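Local coordinates for protein cGAS/DncV-like nucleotidyltransferase in E. coli homolog (Elizabethkingia meningoseptica ATCC 13253 = NBRC 12535, PDB 6E0O) that synthesizes cyclic dinucleotide second messengers that signal phage infection in a bacterial CBASS antivirus system, probably joining two nucleoside triphosphates with the help of magnesium, at residues F38-S49 and D61-D70. Sequence-based numbering, arbitrary orientation.
With MG (magnesium ion), chain D; nucleotides of chain B.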
# COMPACT_ATOMS: atom_id res chain seq x y z
N PHE A 38 22.26 -13.37 -1.41
CA PHE A 38 22.53 -12.28 -0.49
C PHE A 38 22.74 -12.70 0.95
O PHE A 38 23.23 -11.89 1.75
CB PHE A 38 21.40 -11.26 -0.55
CG PHE A 38 21.27 -10.57 -1.88
CD1 PHE A 38 22.16 -9.58 -2.25
CD2 PHE A 38 20.28 -10.93 -2.77
CE1 PHE A 38 22.05 -8.95 -3.47
CE2 PHE A 38 20.17 -10.30 -4.00
CZ PHE A 38 21.05 -9.32 -4.34
N GLY A 39 22.38 -13.93 1.31
CA GLY A 39 22.58 -14.37 2.67
C GLY A 39 21.90 -13.44 3.65
O GLY A 39 20.76 -12.99 3.45
N ASN A 40 22.59 -13.14 4.75
CA ASN A 40 22.05 -12.28 5.79
C ASN A 40 22.30 -10.80 5.55
O ASN A 40 21.97 -9.98 6.41
CB ASN A 40 22.58 -12.67 7.15
CG ASN A 40 21.81 -13.83 7.78
OD1 ASN A 40 20.65 -14.06 7.46
ND2 ASN A 40 22.46 -14.56 8.69
N ARG A 41 22.81 -10.45 4.38
CA ARG A 41 23.07 -9.05 4.06
C ARG A 41 21.81 -8.27 3.72
O ARG A 41 21.90 -7.06 3.49
CB ARG A 41 24.07 -8.97 2.90
CG ARG A 41 25.43 -9.55 3.25
CD ARG A 41 26.37 -9.42 2.08
NE ARG A 41 26.05 -10.36 1.02
CZ ARG A 41 26.23 -10.12 -0.28
NH1 ARG A 41 26.72 -8.96 -0.68
NH2 ARG A 41 25.92 -11.05 -1.17
N VAL A 42 20.65 -8.93 3.70
CA VAL A 42 19.38 -8.27 3.45
C VAL A 42 18.39 -8.59 4.57
O VAL A 42 18.46 -9.65 5.20
CB VAL A 42 18.77 -8.68 2.09
CG1 VAL A 42 19.68 -8.25 0.96
CG2 VAL A 42 18.50 -10.18 2.03
N THR A 43 17.47 -7.66 4.79
CA THR A 43 16.26 -7.92 5.56
C THR A 43 15.13 -8.06 4.54
O THR A 43 14.98 -7.21 3.66
CB THR A 43 15.94 -6.75 6.49
OG1 THR A 43 16.97 -6.60 7.47
CG2 THR A 43 14.62 -6.96 7.22
N ILE A 44 14.35 -9.13 4.66
CA ILE A 44 13.18 -9.34 3.81
C ILE A 44 11.94 -9.13 4.66
O ILE A 44 11.85 -9.67 5.77
CB ILE A 44 13.21 -10.73 3.14
CG1 ILE A 44 14.37 -10.79 2.13
CG2 ILE A 44 11.89 -11.02 2.46
CD1 ILE A 44 14.67 -12.19 1.58
N PHE A 45 11.00 -8.33 4.16
CA PHE A 45 9.78 -8.03 4.88
C PHE A 45 8.71 -7.66 3.87
O PHE A 45 8.99 -7.49 2.69
CB PHE A 45 10.00 -6.94 5.94
CG PHE A 45 10.30 -5.58 5.39
CD1 PHE A 45 11.61 -5.18 5.13
CD2 PHE A 45 9.28 -4.67 5.17
CE1 PHE A 45 11.89 -3.90 4.65
CE2 PHE A 45 9.55 -3.39 4.70
CZ PHE A 45 10.85 -3.01 4.44
N LEU A 46 7.47 -7.55 4.34
CA LEU A 46 6.37 -7.21 3.46
C LEU A 46 5.98 -5.75 3.61
O LEU A 46 6.08 -5.15 4.68
CB LEU A 46 5.14 -8.07 3.76
CG LEU A 46 5.32 -9.58 3.68
CD1 LEU A 46 3.97 -10.28 3.87
CD2 LEU A 46 5.99 -9.99 2.36
N GLN A 47 5.47 -5.19 2.52
CA GLN A 47 4.76 -3.92 2.59
C GLN A 47 3.49 -4.04 1.77
O GLN A 47 3.14 -5.12 1.28
CB GLN A 47 5.65 -2.79 2.09
CG GLN A 47 5.89 -2.84 0.61
CD GLN A 47 6.72 -1.70 0.12
OE1 GLN A 47 7.32 -0.96 0.89
NE2 GLN A 47 6.75 -1.53 -1.19
N GLY A 48 2.77 -2.94 1.62
CA GLY A 48 1.59 -2.96 0.80
C GLY A 48 0.46 -3.76 1.42
O GLY A 48 0.38 -3.98 2.63
N SER A 49 -0.45 -4.19 0.54
CA SER A 49 -1.77 -4.63 0.98
C SER A 49 -1.72 -5.90 1.83
O SER A 49 -2.56 -6.07 2.71
CB SER A 49 -2.67 -4.86 -0.23
OG SER A 49 -2.13 -5.89 -1.05
N ASP A 61 -1.39 -9.78 -5.86
CA ASP A 61 0.07 -9.75 -5.84
C ASP A 61 0.58 -9.26 -4.48
O ASP A 61 -0.02 -8.39 -3.84
CB ASP A 61 0.61 -8.78 -6.90
CG ASP A 61 0.19 -9.14 -8.32
OD1 ASP A 61 -0.43 -10.20 -8.55
OD2 ASP A 61 0.48 -8.32 -9.23
N VAL A 62 1.72 -9.81 -4.06
CA VAL A 62 2.34 -9.46 -2.78
C VAL A 62 3.62 -8.66 -3.04
O VAL A 62 4.39 -8.96 -3.95
CB VAL A 62 2.65 -10.71 -1.93
CG1 VAL A 62 3.61 -11.66 -2.65
CG2 VAL A 62 3.21 -10.29 -0.58
N ASP A 63 3.85 -7.65 -2.19
CA ASP A 63 5.02 -6.79 -2.26
C ASP A 63 6.05 -7.23 -1.23
O ASP A 63 5.85 -7.03 -0.02
CB ASP A 63 4.58 -5.34 -2.04
CG ASP A 63 3.51 -4.94 -3.01
OD1 ASP A 63 3.79 -5.02 -4.22
OD2 ASP A 63 2.39 -4.60 -2.57
N ILE A 64 7.13 -7.83 -1.71
CA ILE A 64 8.20 -8.34 -0.87
C ILE A 64 9.38 -7.39 -0.97
O ILE A 64 9.98 -7.24 -2.05
CB ILE A 64 8.62 -9.76 -1.30
CG1 ILE A 64 7.42 -10.70 -1.28
CG2 ILE A 64 9.77 -10.27 -0.45
CD1 ILE A 64 7.74 -12.08 -1.84
N VAL A 65 9.73 -6.76 0.15
CA VAL A 65 10.83 -5.81 0.19
C VAL A 65 12.11 -6.56 0.53
O VAL A 65 12.14 -7.37 1.46
CB VAL A 65 10.56 -4.70 1.21
CG1 VAL A 65 11.70 -3.69 1.18
CG2 VAL A 65 9.23 -4.01 0.95
N MET A 66 13.18 -6.29 -0.22
CA MET A 66 14.50 -6.84 0.07
C MET A 66 15.43 -5.67 0.34
O MET A 66 15.93 -5.03 -0.59
CB MET A 66 15.02 -7.70 -1.07
CG MET A 66 16.28 -8.45 -0.68
SD MET A 66 17.28 -9.08 -2.02
CE MET A 66 18.10 -7.58 -2.53
N ARG A 67 15.66 -5.39 1.62
CA ARG A 67 16.45 -4.24 2.04
C ARG A 67 17.90 -4.68 2.23
O ARG A 67 18.22 -5.41 3.17
CB ARG A 67 15.88 -3.67 3.34
CG ARG A 67 16.55 -2.39 3.81
CD ARG A 67 16.01 -1.94 5.16
NE ARG A 67 16.35 -2.89 6.22
CZ ARG A 67 15.78 -2.89 7.42
NH1 ARG A 67 14.85 -1.99 7.70
NH2 ARG A 67 16.13 -3.79 8.32
N TYR A 68 18.78 -4.24 1.33
CA TYR A 68 20.20 -4.52 1.44
C TYR A 68 20.74 -3.56 2.48
O TYR A 68 20.73 -2.34 2.28
CB TYR A 68 20.90 -4.35 0.10
CG TYR A 68 22.31 -4.87 0.17
CD1 TYR A 68 23.33 -4.09 0.68
CD2 TYR A 68 22.61 -6.17 -0.22
CE1 TYR A 68 24.62 -4.57 0.77
CE2 TYR A 68 23.89 -6.66 -0.12
CZ TYR A 68 24.89 -5.86 0.37
OH TYR A 68 26.17 -6.37 0.45
N ASP A 69 21.19 -4.09 3.61
CA ASP A 69 21.41 -3.23 4.76
C ASP A 69 22.60 -3.67 5.60
O ASP A 69 22.67 -3.31 6.78
CB ASP A 69 20.14 -3.17 5.60
CG ASP A 69 19.67 -4.54 6.04
OD1 ASP A 69 20.46 -5.50 5.96
OD2 ASP A 69 18.50 -4.65 6.46
N ASP A 70 23.54 -4.40 5.00
CA ASP A 70 24.71 -4.89 5.72
C ASP A 70 25.45 -3.78 6.45
O ASP A 70 25.96 -4.00 7.54
CB ASP A 70 25.62 -5.59 4.71
CG ASP A 70 26.80 -6.27 5.35
OD1 ASP A 70 26.60 -7.08 6.28
OD2 ASP A 70 27.94 -6.01 4.90
MG MG D . 0.59 -4.08 -3.56
P A B 2 3.25 1.24 -8.43
OP1 A B 2 4.26 2.33 -8.38
OP2 A B 2 2.76 0.76 -9.75
O5' A B 2 3.84 -0.01 -7.64
C5' A B 2 4.79 -0.89 -8.25
C4' A B 2 5.62 -1.62 -7.23
O4' A B 2 6.51 -0.66 -6.58
C3' A B 2 4.83 -2.29 -6.11
O3' A B 2 5.47 -3.49 -5.70
C2' A B 2 4.88 -1.26 -4.98
O2' A B 2 4.76 -1.80 -3.68
C1' A B 2 6.26 -0.63 -5.19
N9 A B 2 6.31 0.77 -4.76
C8 A B 2 5.75 1.85 -5.40
N7 A B 2 5.95 2.99 -4.79
C5 A B 2 6.67 2.64 -3.66
C6 A B 2 7.18 3.39 -2.58
N6 A B 2 7.05 4.71 -2.45
N1 A B 2 7.85 2.71 -1.64
C2 A B 2 7.99 1.38 -1.74
N3 A B 2 7.56 0.57 -2.70
C4 A B 2 6.90 1.27 -3.63
O HOH W 1 1.59 -6.66 -0.37
O HOH W 2 -0.02 -5.89 -2.67
O HOH W 3 1.33 -5.09 -5.16
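Asp63 packs its CB against Gln47 CG (3.9 Å) at the start of strand 62-68. Its OD2 binds the magnesium ion directly at 2.1 Å, while OD1 lies 2.7 Å from O3' of nucleotide A2 of chain B. One water ligates the metal and donates to Asp61 O and to Ser49 OG, which also bonds Asn55; another joins Gln47 O to Asp63 N and OD2. From here strands 42-47 and 62-68 run antiparallel, with Phe45-Val65 and Thr43-Arg67 as hydrogen-bonded pairs. Ile64 packs its CG2 on Ile44 CG2, on the face covered by helix 21-38. On the other face Val65 CB sits over the centre of the Phe45 ring, 3.7 Å from its centroid, and CG2 touches the Gln47 amide carbon. Met66, its chain bent at chi3 (78°), lays CE over one face of the Phe38 ring (CH-pi), with SD approaching it obliquely in a Met-aromatic contact. Tyr68 OH accepts from Arg41 NH1 at 2.9 Å, with ring and guanidinium planes perpendicular. Asp69 OD2 receives Arg67 NE (2.8 Å, a salt bridge) on its anti lone pair and Thr43 OG1 (2.7 Å) on its syn one. The antiparallel strand pair thus ends in this polar cluster and, at the other end, in the metal site of the nucleotidyltransferase fold, where one carboxylate ties it to both magnesium and nucleotide.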